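Local coordinates for protein glycerol-3-phosphate dehydrogenase [NAD(+)] (Dunaliella salina, PDB 6IUY) that probably interconverts dihydroxyacetone phosphate and sn-glycerol 3-phosphate with NAD(H), and carries a magnesium-binding haloacid dehalogenase-like phosphatase domain in the same chain, at residues A[35-40]-A[196-201]; A[125-130]-A[150-155]; A[200-205]-A[223-228]. One frame throughout, in Å; residues are numbered along the deposited sequence.

Interaction 1 (A[35-40]-A[196-201])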
ATOM      1  N   ALA A  35     -11.525   5.823  33.821  1.00 46.64           N
ATOM      2  CA  ALA A  35     -10.224   5.389  34.318  1.00 52.97           C
ATOM      3  C   ALA A  35      -9.413   4.696  33.241  1.00 54.28           C
ATOM      4  O   ALA A  35      -9.955   3.947  32.432  1.00 54.22           O
ATOM      5  CB  ALA A  35     -10.392   4.456  35.511  1.00 51.23           C
ATOM      6  N   ASP A  36      -8.108   4.939  33.248  1.00 54.91           N
ATOM      7  CA  ASP A  36      -7.197   4.277  32.323  1.00 52.08           C
ATOM      8  C   ASP A  36      -6.486   3.135  33.022  1.00 53.30           C
ATOM      9  O   ASP A  36      -6.094   2.154  32.391  1.00 53.49           O
ATOM     10  CB  ASP A  36      -6.179   5.272  31.766  1.00 53.81           C
ATOM     11  CG  ASP A  36      -6.823   6.383  30.970  1.00 57.42           C
ATOM     12  OD1 ASP A  36      -7.661   6.076  30.086  1.00 58.48           O
ATOM     13  OD2 ASP A  36      -6.496   7.563  31.241  1.00 58.29           O
ATOM     14  N   ALA A  37      -6.301   3.282  34.332  1.00 50.96           N
ATOM     15  CA  ALA A  37      -5.747   2.214  35.152  1.00 49.14           C
ATOM     16  C   ALA A  37      -6.241   2.320  36.598  1.00 49.43           C
ATOM     17  O   ALA A  37      -6.343   3.413  37.143  1.00 46.64           O
ATOM     18  CB  ALA A  37      -4.236   2.245  35.106  1.00 47.10           C
ATOM     19  N   VAL A  38      -6.536   1.167  37.196  1.00 48.43           N
ATOM     20  CA  VAL A  38      -6.916   1.050  38.602  1.00 52.36           C
ATOM     21  C   VAL A  38      -5.843   0.254  39.360  1.00 53.58           C
ATOM     22  O   VAL A  38      -5.541  -0.894  39.000  1.00 51.74           O
ATOM     23  CB  VAL A  38      -8.288   0.346  38.758  1.00 52.29           C
ATOM     24  CG1 VAL A  38      -8.760   0.385  40.197  1.00 52.15           C
ATOM     25  CG2 VAL A  38      -9.321   0.982  37.841  1.00 47.94           C
ATOM     26  N   CYS A  39      -5.267   0.854  40.402  1.00 51.34           N
ATOM     27  CA  CYS A  39      -4.265   0.161  41.218  1.00 50.71           C
ATOM     28  C   CYS A  39      -4.847  -0.347  42.543  1.00 54.20           C
ATOM     29  O   CYS A  39      -5.448   0.417  43.307  1.00 50.35           O
ATOM     30  CB  CYS A  39      -3.079   1.081  41.482  1.00 45.33           C
ATOM     31  SG  CYS A  39      -2.381   1.794  39.982  1.00 54.25           S
ATOM     32  N   PHE A  40      -4.673  -1.637  42.816  1.00 50.74           N
ATOM     33  CA  PHE A  40      -5.244  -2.213  44.024  1.00 53.64           C
ATOM     34  C   PHE A  40      -4.158  -2.517  45.050  1.00 56.39           C
ATOM     35  O   PHE A  40      -3.129  -3.122  44.720  1.00 52.90           O
ATOM     36  CB  PHE A  40      -6.022  -3.497  43.716  1.00 52.72           C
ATOM     37  CG  PHE A  40      -7.358  -3.269  43.065  1.00 54.83           C
ATOM     38  CD1 PHE A  40      -7.444  -2.906  41.728  1.00 51.93           C
ATOM     39  CD2 PHE A  40      -8.531  -3.460  43.777  1.00 54.77           C
ATOM     40  CE1 PHE A  40      -8.675  -2.707  41.122  1.00 55.26           C
ATOM     41  CE2 PHE A  40      -9.767  -3.263  43.181  1.00 55.82           C
ATOM     42  CZ  PHE A  40      -9.843  -2.885  41.851  1.00 59.43           C
ATOM     43  N   TYR A 196       3.389   4.451  30.677  1.00 50.56           N
ATOM     44  CA  TYR A 196       2.201   4.190  29.884  1.00 50.66           C
ATOM     45  C   TYR A 196       1.476   5.475  29.519  1.00 55.07           C
ATOM     46  O   TYR A 196       1.648   6.506  30.170  1.00 56.09           O
ATOM     47  CB  TYR A 196       1.237   3.266  30.623  1.00 48.83           C
ATOM     48  CG  TYR A 196       1.781   1.909  31.056  1.00 52.15           C
ATOM     49  CD1 TYR A 196       1.735   0.815  30.199  1.00 49.01           C
ATOM     50  CD2 TYR A 196       2.276   1.712  32.350  1.00 45.33           C
ATOM     51  CE1 TYR A 196       2.198  -0.425  30.595  1.00 51.86           C
ATOM     52  CE2 TYR A 196       2.746   0.475  32.760  1.00 43.17           C
ATOM     53  CZ  TYR A 196       2.699  -0.595  31.883  1.00 53.55           C
ATOM     54  OH  TYR A 196       3.159  -1.837  32.280  1.00 51.97           O
ATOM     55  N   PRO A 197       0.651   5.410  28.469  1.00 55.47           N
ATOM     56  CA  PRO A 197      -0.124   6.565  28.013  1.00 55.38           C
ATOM     57  C   PRO A 197      -1.370   6.792  28.868  1.00 59.92           C
ATOM     58  O   PRO A 197      -2.386   7.250  28.352  1.00 65.30           O
ATOM     59  CB  PRO A 197      -0.502   6.184  26.586  1.00 55.23           C
ATOM     60  CG  PRO A 197      -0.555   4.682  26.604  1.00 58.56           C
ATOM     61  CD  PRO A 197       0.456   4.224  27.610  1.00 50.70           C
ATOM     62  N   TYR A 198      -1.286   6.484  30.159  1.00 58.03           N
ATOM     63  CA  TYR A 198      -2.445   6.566  31.049  1.00 56.72           C
ATOM     64  C   TYR A 198      -2.521   7.947  31.658  1.00 58.45           C
ATOM     65  O   TYR A 198      -1.497   8.495  32.049  1.00 63.30           O
ATOM     66  CB  TYR A 198      -2.364   5.512  32.156  1.00 55.98           C
ATOM     67  CG  TYR A 198      -2.296   4.100  31.641  1.00 55.64           C
ATOM     68  CD1 TYR A 198      -2.855   3.773  30.413  1.00 54.66           C
ATOM     69  CD2 TYR A 198      -1.670   3.097  32.372  1.00 52.14           C
ATOM     70  CE1 TYR A 198      -2.799   2.495  29.921  1.00 52.77           C
ATOM     71  CE2 TYR A 198      -1.606   1.804  31.889  1.00 51.52           C
ATOM     72  CZ  TYR A 198      -2.174   1.509  30.658  1.00 55.49           C
ATOM     73  OH  TYR A 198      -2.133   0.229  30.143  1.00 57.27           O
ATOM     74  N   ASN A 199      -3.722   8.514  31.733  1.00 58.05           N
ATOM     75  CA  ASN A 199      -3.874   9.850  32.293  1.00 60.03           C
ATOM     76  C   ASN A 199      -4.690   9.850  33.588  1.00 58.83           C
ATOM     77  O   ASN A 199      -4.374  10.572  34.536  1.00 52.61           O
ATOM     78  CB  ASN A 199      -4.500  10.782  31.258  1.00 63.72           C
ATOM     79  CG  ASN A 199      -3.576  11.033  30.065  1.00 68.68           C
ATOM     80  OD1 ASN A 199      -2.437  11.478  30.230  1.00 68.42           O
ATOM     81  ND2 ASN A 199      -4.059  10.726  28.861  1.00 64.97           N
ATOM     82  N   ASN A 200      -5.737   9.037  33.624  1.00 56.66           N
ATOM     83  CA  ASN A 200      -6.514   8.855  34.841  1.00 57.97           C
ATOM     84  C   ASN A 200      -6.173   7.541  35.523  1.00 53.30           C
ATOM     85  O   ASN A 200      -6.535   6.477  35.028  1.00 50.32           O
ATOM     86  CB  ASN A 200      -8.010   8.904  34.535  1.00 56.53           C
ATOM     87  CG  ASN A 200      -8.388  10.113  33.719  1.00 61.64           C
ATOM     88  OD1 ASN A 200      -7.852  11.204  33.928  1.00 66.21           O
ATOM     89  ND2 ASN A 200      -9.297   9.927  32.764  1.00 60.79           N
ATOM     90  N   ILE A 201      -5.483   7.628  36.659  1.00 53.87           N
ATOM     91  CA  ILE A 201      -5.099   6.447  37.433  1.00 53.63           C
ATOM     92  C   ILE A 201      -5.729   6.499  38.829  1.00 51.01           C
ATOM     93  O   ILE A 201      -5.617   7.497  39.533  1.00 53.03           O
ATOM     94  CB  ILE A 201      -3.560   6.324  37.565  1.00 49.30           C
ATOM     95  CG1 ILE A 201      -2.889   6.456  36.194  1.00 57.20           C
ATOM     96  CG2 ILE A 201      -3.190   5.002  38.208  1.00 49.55           C
ATOM     97  CD1 ILE A 201      -1.391   6.642  36.259  1.00 55.93           C
TER

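Interaction 2 (A[125-130]-A[150-155])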
ATOM      1  N   GLY A 125     -10.481  -2.958  28.779  1.00 56.90           N
ATOM      2  CA  GLY A 125      -9.197  -2.322  28.528  1.00 53.96           C
ATOM      3  C   GLY A 125      -8.646  -1.403  29.606  1.00 48.77           C
ATOM      4  O   GLY A 125      -7.671  -0.698  29.372  1.00 53.48           O
ATOM      5  N   VAL A 126      -9.257  -1.382  30.785  1.00 51.30           N
ATOM      6  CA  VAL A 126      -8.639  -0.677  31.910  1.00 51.92           C
ATOM      7  C   VAL A 126      -7.480  -1.536  32.422  1.00 46.66           C
ATOM      8  O   VAL A 126      -7.670  -2.713  32.705  1.00 51.83           O
ATOM      9  CB  VAL A 126      -9.649  -0.394  33.035  1.00 47.61           C
ATOM     10  CG1 VAL A 126      -8.965   0.264  34.238  1.00 50.59           C
ATOM     11  CG2 VAL A 126     -10.755   0.505  32.525  1.00 52.26           C
ATOM     12  N   GLU A 127      -6.275  -0.981  32.510  1.00 47.67           N
ATOM     13  CA  GLU A 127      -5.163  -1.774  33.054  1.00 50.73           C
ATOM     14  C   GLU A 127      -5.192  -1.802  34.577  1.00 48.97           C
ATOM     15  O   GLU A 127      -5.423  -0.783  35.232  1.00 51.28           O
ATOM     16  CB  GLU A 127      -3.797  -1.259  32.573  1.00 52.33           C
ATOM     17  CG  GLU A 127      -3.253  -2.065  31.380  1.00 61.18           C
ATOM     18  CD  GLU A 127      -2.021  -2.887  31.716  1.00 58.49           C
ATOM     19  OE1 GLU A 127      -0.930  -2.289  31.759  1.00 65.90           O
ATOM     20  OE2 GLU A 127      -2.128  -4.121  31.920  1.00 57.73           O
ATOM     21  N   VAL A 128      -4.951  -2.984  35.121  1.00 48.70           N
ATOM     22  CA  VAL A 128      -5.021  -3.203  36.552  1.00 53.95           C
ATOM     23  C   VAL A 128      -3.638  -3.490  37.124  1.00 52.72           C
ATOM     24  O   VAL A 128      -2.870  -4.292  36.572  1.00 49.35           O
ATOM     25  CB  VAL A 128      -5.990  -4.359  36.884  1.00 53.66           C
ATOM     26  CG1 VAL A 128      -5.791  -4.846  38.322  1.00 48.89           C
ATOM     27  CG2 VAL A 128      -7.435  -3.907  36.632  1.00 49.35           C
ATOM     28  N   PHE A 129      -3.326  -2.802  38.218  1.00 52.51           N
ATOM     29  CA  PHE A 129      -2.083  -3.011  38.949  1.00 52.97           C
ATOM     30  C   PHE A 129      -2.332  -3.410  40.405  1.00 51.94           C
ATOM     31  O   PHE A 129      -3.292  -2.960  41.043  1.00 51.98           O
ATOM     32  CB  PHE A 129      -1.224  -1.750  38.933  1.00 49.29           C
ATOM     33  CG  PHE A 129      -0.760  -1.345  37.579  1.00 50.54           C
ATOM     34  CD1 PHE A 129       0.497  -1.721  37.129  1.00 51.07           C
ATOM     35  CD2 PHE A 129      -1.561  -0.561  36.761  1.00 47.91           C
ATOM     36  CE1 PHE A 129       0.940  -1.340  35.884  1.00 50.95           C
ATOM     37  CE2 PHE A 129      -1.126  -0.178  35.516  1.00 50.58           C
ATOM     38  CZ  PHE A 129       0.128  -0.571  35.072  1.00 50.62           C
ATOM     39  N   LEU A 130      -1.451  -4.253  40.923  1.00 52.89           N
ATOM     40  CA  LEU A 130      -1.311  -4.413  42.355  1.00 51.65           C
ATOM     41  C   LEU A 130      -0.130  -3.561  42.839  1.00 52.41           C
ATOM     42  O   LEU A 130       0.967  -3.623  42.263  1.00 49.22           O
ATOM     43  CB  LEU A 130      -1.104  -5.884  42.712  1.00 48.40           C
ATOM     44  CG  LEU A 130      -2.164  -6.837  42.177  1.00 46.67           C
ATOM     45  CD1 LEU A 130      -1.838  -8.268  42.525  1.00 48.72           C
ATOM     46  CD2 LEU A 130      -3.518  -6.460  42.726  1.00 53.59           C
ATOM     47  N   ALA A 150       3.067 -10.141  36.322  1.00 49.67           N
ATOM     48  CA  ALA A 150       4.057  -9.719  37.301  1.00 50.12           C
ATOM     49  C   ALA A 150       4.577  -8.331  36.930  1.00 51.37           C
ATOM     50  O   ALA A 150       5.008  -7.560  37.783  1.00 46.87           O
ATOM     51  CB  ALA A 150       5.198 -10.733  37.377  1.00 50.29           C
ATOM     52  N   LYS A 151       4.511  -8.016  35.642  1.00 49.97           N
ATOM     53  CA  LYS A 151       4.924  -6.724  35.132  1.00 47.74           C
ATOM     54  C   LYS A 151       4.117  -5.608  35.791  1.00 47.74           C
ATOM     55  O   LYS A 151       4.554  -4.454  35.867  1.00 45.49           O
ATOM     56  CB  LYS A 151       4.746  -6.701  33.607  1.00 50.76           C
ATOM     57  CG  LYS A 151       4.968  -5.353  32.951  1.00 49.43           C
ATOM     58  CD  LYS A 151       4.510  -5.352  31.479  1.00 54.54           C
ATOM     59  CE  LYS A 151       5.383  -6.253  30.603  1.00 50.07           C
ATOM     60  NZ  LYS A 151       5.180  -5.936  29.150  1.00 55.30           N
ATOM     61  N   ASN A 152       2.926  -5.957  36.259  1.00 47.91           N
ATOM     62  CA  ASN A 152       2.013  -4.972  36.826  1.00 47.80           C
ATOM     63  C   ASN A 152       1.969  -5.004  38.361  1.00 51.11           C
ATOM     64  O   ASN A 152       1.189  -4.278  38.991  1.00 49.77           O
ATOM     65  CB  ASN A 152       0.609  -5.183  36.265  1.00 49.37           C
ATOM     66  CG  ASN A 152       0.492  -4.769  34.805  1.00 52.38           C
ATOM     67  OD1 ASN A 152       1.492  -4.680  34.084  1.00 49.17           O
ATOM     68  ND2 ASN A 152      -0.731  -4.487  34.370  1.00 50.01           N
ATOM     69  N   VAL A 153       2.804  -5.849  38.957  1.00 50.99           N
ATOM     70  CA  VAL A 153       2.860  -5.969  40.405  1.00 48.17           C
ATOM     71  C   VAL A 153       4.028  -5.159  40.940  1.00 50.50           C
ATOM     72  O   VAL A 153       5.188  -5.498  40.672  1.00 50.42           O
ATOM     73  CB  VAL A 153       3.009  -7.435  40.850  1.00 50.83           C
ATOM     74  CG1 VAL A 153       3.000  -7.522  42.371  1.00 48.80           C
ATOM     75  CG2 VAL A 153       1.895  -8.283  40.265  1.00 48.55           C
ATOM     76  N   PHE A 154       3.726  -4.076  41.661  1.00 49.62           N
ATOM     77  CA  PHE A 154       4.756  -3.276  42.326  1.00 50.02           C
ATOM     78  C   PHE A 154       4.852  -3.656  43.804  1.00 50.43           C
ATOM     79  O   PHE A 154       3.981  -3.312  44.606  1.00 53.59           O
ATOM     80  CB  PHE A 154       4.467  -1.787  42.152  1.00 43.28           C
ATOM     81  CG  PHE A 154       4.712  -1.299  40.752  1.00 50.04           C
ATOM     82  CD1 PHE A 154       3.731  -1.414  39.780  1.00 45.56           C
ATOM     83  CD2 PHE A 154       5.933  -0.752  40.397  1.00 49.55           C
ATOM     84  CE1 PHE A 154       3.959  -0.981  38.491  1.00 46.83           C
ATOM     85  CE2 PHE A 154       6.165  -0.310  39.103  1.00 49.07           C
ATOM     86  CZ  PHE A 154       5.174  -0.432  38.149  1.00 46.22           C
ATOM     87  N   CYS A 155       5.916  -4.372  44.159  1.00 54.63           N
ATOM     88  CA  CYS A 155       6.023  -4.970  45.489  1.00 53.03           C
ATOM     89  C   CYS A 155       7.398  -5.593  45.720  1.00 56.08           C
ATOM     90  O   CYS A 155       7.787  -6.493  44.982  1.00 53.25           O
ATOM     91  CB  CYS A 155       4.940  -6.038  45.666  1.00 50.55           C
ATOM     92  SG  CYS A 155       4.651  -6.582  47.381  1.00 60.45           S
TER
HETATM   93  O   HOH W   1       1.303  -3.872  31.641  1.00 53.03           O

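Interaction 3 (A[200-205]-A[223-228])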
ATOM      1  N   ASN A 200      -5.737   9.037  33.624  1.00 56.66           N
ATOM      2  CA  ASN A 200      -6.514   8.855  34.841  1.00 57.97           C
ATOM      3  C   ASN A 200      -6.173   7.541  35.523  1.00 53.30           C
ATOM      4  O   ASN A 200      -6.535   6.477  35.028  1.00 50.32           O
ATOM      5  CB  ASN A 200      -8.010   8.904  34.535  1.00 56.53           C
ATOM      6  CG  ASN A 200      -8.388  10.113  33.719  1.00 61.64           C
ATOM      7  OD1 ASN A 200      -7.852  11.204  33.928  1.00 66.21           O
ATOM      8  ND2 ASN A 200      -9.297   9.927  32.764  1.00 60.79           N
ATOM      9  N   ILE A 201      -5.483   7.628  36.659  1.00 53.87           N
ATOM     10  CA  ILE A 201      -5.099   6.447  37.433  1.00 53.63           C
ATOM     11  C   ILE A 201      -5.729   6.499  38.829  1.00 51.01           C
ATOM     12  O   ILE A 201      -5.617   7.497  39.533  1.00 53.03           O
ATOM     13  CB  ILE A 201      -3.560   6.324  37.565  1.00 49.30           C
ATOM     14  CG1 ILE A 201      -2.889   6.456  36.194  1.00 57.20           C
ATOM     15  CG2 ILE A 201      -3.190   5.002  38.208  1.00 49.55           C
ATOM     16  CD1 ILE A 201      -1.391   6.642  36.259  1.00 55.93           C
ATOM     17  N   ILE A 202      -6.388   5.412  39.213  1.00 48.20           N
ATOM     18  CA  ILE A 202      -7.148   5.347  40.444  1.00 51.70           C
ATOM     19  C   ILE A 202      -6.369   4.511  41.444  1.00 53.74           C
ATOM     20  O   ILE A 202      -5.741   3.521  41.047  1.00 51.61           O
ATOM     21  CB  ILE A 202      -8.559   4.703  40.224  1.00 54.47           C
ATOM     22  CG1 ILE A 202      -9.278   5.315  39.013  1.00 53.41           C
ATOM     23  CG2 ILE A 202      -9.415   4.754  41.501  1.00 52.34           C
ATOM     24  CD1 ILE A 202      -9.437   6.825  39.053  1.00 48.58           C
ATOM     25  N   MET A 203      -6.391   4.902  42.724  1.00 49.59           N
ATOM     26  CA  MET A 203      -5.859   4.030  43.771  1.00 50.82           C
ATOM     27  C   MET A 203      -6.997   3.480  44.622  1.00 53.93           C
ATOM     28  O   MET A 203      -7.852   4.236  45.100  1.00 55.27           O
ATOM     29  CB  MET A 203      -4.836   4.757  44.655  1.00 54.18           C
ATOM     30  CG  MET A 203      -4.234   3.867  45.771  1.00 51.87           C
ATOM     31  SD  MET A 203      -2.920   2.745  45.205  1.00 54.08           S
ATOM     32  CE  MET A 203      -3.533   1.150  45.732  1.00 51.21           C
ATOM     33  N   VAL A 204      -7.007   2.162  44.809  1.00 51.90           N
ATOM     34  CA  VAL A 204      -8.008   1.517  45.653  1.00 56.36           C
ATOM     35  C   VAL A 204      -7.320   0.763  46.783  1.00 58.31           C
ATOM     36  O   VAL A 204      -6.521  -0.145  46.516  1.00 54.38           O
ATOM     37  CB  VAL A 204      -8.890   0.532  44.857  1.00 54.99           C
ATOM     38  CG1 VAL A 204     -10.055   0.060  45.716  1.00 53.28           C
ATOM     39  CG2 VAL A 204      -9.395   1.180  43.577  1.00 49.43           C
ATOM     40  N   GLY A 205      -7.630   1.136  48.029  1.00 57.91           N
ATOM     41  CA  GLY A 205      -7.037   0.503  49.203  1.00 61.30           C
ATOM     42  C   GLY A 205      -7.610   0.891  50.567  1.00 65.23           C
ATOM     43  O   GLY A 205      -8.527   1.711  50.674  1.00 61.49           O
ATOM     44  N   ALA A 223      -7.346   9.794  42.036  1.00 60.31           N
ATOM     45  CA  ALA A 223      -8.364   9.621  43.054  1.00 57.36           C
ATOM     46  C   ALA A 223      -8.077   8.395  43.916  1.00 55.87           C
ATOM     47  O   ALA A 223      -7.553   7.389  43.442  1.00 53.72           O
ATOM     48  CB  ALA A 223      -9.739   9.515  42.411  1.00 58.31           C
ATOM     49  N   PHE A 224      -8.410   8.503  45.197  1.00 56.61           N
ATOM     50  CA  PHE A 224      -8.283   7.391  46.117  1.00 57.98           C
ATOM     51  C   PHE A 224      -9.672   6.953  46.547  1.00 57.68           C
ATOM     52  O   PHE A 224     -10.456   7.750  47.044  1.00 56.08           O
ATOM     53  CB  PHE A 224      -7.413   7.780  47.322  1.00 59.53           C
ATOM     54  CG  PHE A 224      -7.482   6.820  48.473  1.00 57.94           C
ATOM     55  CD1 PHE A 224      -7.389   5.458  48.269  1.00 59.20           C
ATOM     56  CD2 PHE A 224      -7.619   7.288  49.769  1.00 61.17           C
ATOM     57  CE1 PHE A 224      -7.452   4.570  49.345  1.00 61.92           C
ATOM     58  CE2 PHE A 224      -7.679   6.409  50.845  1.00 59.66           C
ATOM     59  CZ  PHE A 224      -7.596   5.054  50.636  1.00 56.96           C
ATOM     60  N   ILE A 225      -9.974   5.686  46.294  1.00 58.03           N
ATOM     61  CA  ILE A 225     -11.187   5.051  46.772  1.00 57.54           C
ATOM     62  C   ILE A 225     -10.795   4.157  47.928  1.00 59.77           C
ATOM     63  O   ILE A 225      -9.968   3.244  47.765  1.00 55.61           O
ATOM     64  CB  ILE A 225     -11.885   4.212  45.675  1.00 57.61           C
ATOM     65  CG1 ILE A 225     -12.431   5.117  44.564  1.00 58.44           C
ATOM     66  CG2 ILE A 225     -12.983   3.343  46.282  1.00 54.69           C
ATOM     67  CD1 ILE A 225     -12.925   4.371  43.352  1.00 56.03           C
ATOM     68  N   CYS A 226     -11.358   4.427  49.102  1.00 60.59           N
ATOM     69  CA  CYS A 226     -11.018   3.626  50.272  1.00 58.00           C
ATOM     70  C   CYS A 226     -11.984   2.469  50.407  1.00 55.64           C
ATOM     71  O   CYS A 226     -13.202   2.661  50.443  1.00 63.26           O
ATOM     72  CB  CYS A 226     -11.021   4.476  51.543  1.00 65.90           C
ATOM     73  SG  CYS A 226     -10.886   3.486  53.066  1.00 64.46           S
ATOM     74  N   PHE A 227     -11.434   1.266  50.478  1.00 58.94           N
ATOM     75  CA  PHE A 227     -12.239   0.065  50.652  1.00 63.11           C
ATOM     76  C   PHE A 227     -12.194  -0.450  52.090  1.00 64.51           C
ATOM     77  O   PHE A 227     -11.219  -1.080  52.513  1.00 66.27           O
ATOM     78  CB  PHE A 227     -11.767  -1.023  49.698  1.00 59.76           C
ATOM     79  CG  PHE A 227     -12.535  -2.297  49.812  1.00 59.70           C
ATOM     80  CD1 PHE A 227     -13.741  -2.457  49.143  1.00 60.20           C
ATOM     81  CD2 PHE A 227     -12.045  -3.345  50.571  1.00 61.64           C
ATOM     82  CE1 PHE A 227     -14.438  -3.640  49.242  1.00 63.50           C
ATOM     83  CE2 PHE A 227     -12.733  -4.527  50.673  1.00 59.23           C
ATOM     84  CZ  PHE A 227     -13.928  -4.682  50.016  1.00 63.63           C
ATOM     85  N   GLY A 228     -13.264  -0.185  52.830  1.00 70.32           N
ATOM     86  CA  GLY A 228     -13.374  -0.604  54.217  1.00 73.58           C
ATOM     87  C   GLY A 228     -14.232  -1.844  54.387  1.00 73.25           C
ATOM     88  O   GLY A 228     -14.868  -2.029  55.422  1.00 76.56           O
TER

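Interaction 1 (A[35-40]-A[196-201])
Asp-36 and Asn-200 lead a loop-to-strand contact that opens the parallel pairing of two central strands of the haloacid dehalogenase-like domain, where the loop after helix 184-195 runs into strand 201-205 beside strand 37-40. The carboxylate of Asp-36 holds that loop by its backbone. One oxygen, OD2, accepts from two successive amides: Asn-199 N at 3.0 Å and Asn-200 N at 2.9 Å, the second bond practically straight at 179°. Both meet OD2 on its anti side, yet from opposite faces of the carboxylate plane, so the oxygen sits between them. With chi1 at -62°, CG lies beside the backbone N of Asp-36 and opposite its carbonyl carbon, which turns the acid to the loop.

The return grip uses Asn-200 O, which takes Asp-36 N at 2.8 Å and a longer bond from Ala-37 N at 3.3 Å, each donor lying in the carbonyl plane. The side-chain amide of Asn-200 looks elsewhere, giving ND2 to Gln-34 O.

Apolar contacts lie next to these bonds. The ring of Tyr-198 has Asp-36 O over the centre of one face, 4.0 Å above the plane, while its CD2 packs against Ala-37 CB at 3.8 Å. Its hydroxyl reaches on to Glu-127 in a weak hydrogen bond. Farther along, the CG2 branch of Ile-201 meets Cys-39 SG at 3.8 Å. Ala-37 and Ile-201 form the parallel bridge, their side chains on the same face of the sheet.

Two amides pointing at one carboxylate oxygen would be expected to favour the charged form of Asp-36, and the reciprocal bonds to Asn-200 O fix the register in which strand 201-205 starts beside strand 37-40; these two strands lead, at their far ends, to the magnesium ligands Asp-206 and Asp-41.

Interaction 2 (A[125-130]-A[150-155])
Leu-130 and Val-153 pair in parallel, with Phe-154 N giving a 2.9 Å bond to Leu-130 O, while Leu-130 N makes only a weak bond to Asn-152 O.

Asn-152 does most of the side-chain work. Its ND2 gives two hydrogen bonds, to Glu-127 OE2 at 2.8 Å and to Val-128 O at 3.1 Å, and both acceptors lie close to the plane of its amide. The acceptors are met less conventionally: ND2 stands above the carboxylate plane of Glu-127, 49° out of it, and is tilted out of the Val-128 carbonyl plane as well. A water completes the link by donating to Glu-127 OE1 and to Asn-152 OD1, the latter at 2.6 Å, so every polar atom of the asparagine amide is engaged. These bonds fix its flip, with NH2 facing the strand and the oxygen facing the water.

The same amide lies over one face of the Phe-129 ring, the two planes 19° apart in a stacked pose, and Asn-152 CG comes to 3.6 Å from Phe-129 CE1. A chi1 of -64° sets the ring of Phe-129 beside its own backbone N, which brings its CD1 side to Asn-152 and to the edge of the Phe-154 ring, whose CE1 is 3.8 Å from Phe-129 CD1. On the sheet's other face, Leu-130 CD1 and Val-153 CG2 make a looser contact at 4.4 Å.

The pair belongs to the beta-alpha-beta unit of strand 127-131, helix 136-145 and strand 153-154, the last being the outermost strand of its sheet. Helix 136-145 covers Leu-130 and Val-153 through Ala-143, helix 184-195 covers Phe-129 and Phe-154 through Ile-192, and strand 37-40 flanks strand 127-131 on its other edge.

Interaction 3 (A[200-205]-A[223-228])
Met-203 pairs with Phe-224 and Gly-205 with Cys-226 in the parallel beta-alpha-beta unit of strand 201-205, helix 208-215 and strand 223-227, part of the Rossmann-like core of the haloacid dehalogenase domain. The strand axes run 4.8 Å apart at 21°.

Backbone bonds alternate across the pair. Met-203 N gives to Ala-223 O and Met-203 O accepts from Ile-225 N, both at 2.8 Å. Gly-205 repeats the pattern, from its N to Ile-225 O and from Phe-227 N to its O at 2.9 Å.

Apolar side chains divide between the two faces. On one, Ile-202 CG2 meets Ile-225 CD1 at 4.0 Å, and Val-204 CG1 lies beside the CG2 branch of Ile-225. The opposite face carries Met-203 and Phe-224, which helix 208-215 covers, with Asp-210 touching both.

Gly-205 lies next to the magnesium site: it directly precedes the metal ligand Asp-206 and lies close to another, Asp-41. Gly-205 has no side chain, and the Phe-224 ring lies alongside its backbone. A chi1 of 166°, with CG opposite the backbone N, turns the edge of this ring toward the neighbouring strand, with Gly-205 N in its plane and its CE1 atom 3.3 Å from Gly-205 O.

All three contacts belong to one six-stranded parallel sheet, whose order is 153-154, 127-131, 37-40, 201-205, 223-227, 242-244. Interaction 1 is central, its centre about 10 Å from that of interaction 2 and about 11 Å from that of interaction 3, which stand about 14 Å apart between centres. Strand 37-40 bonds to strand 127-131 through Phe-40 N and Phe-129 O, and to strand 201-205 through Cys-39 N and Ile-202 O. Along the chain, interaction 2 nests inside the loop closed by interaction 1, and interaction 3 starts on the shared Asn-200 and Ile-201. Strands 37-40 and 201-205 run into magnesium ligands Asp-41 and Asp-206; interactions 2 and 3 extend the sheet on either side.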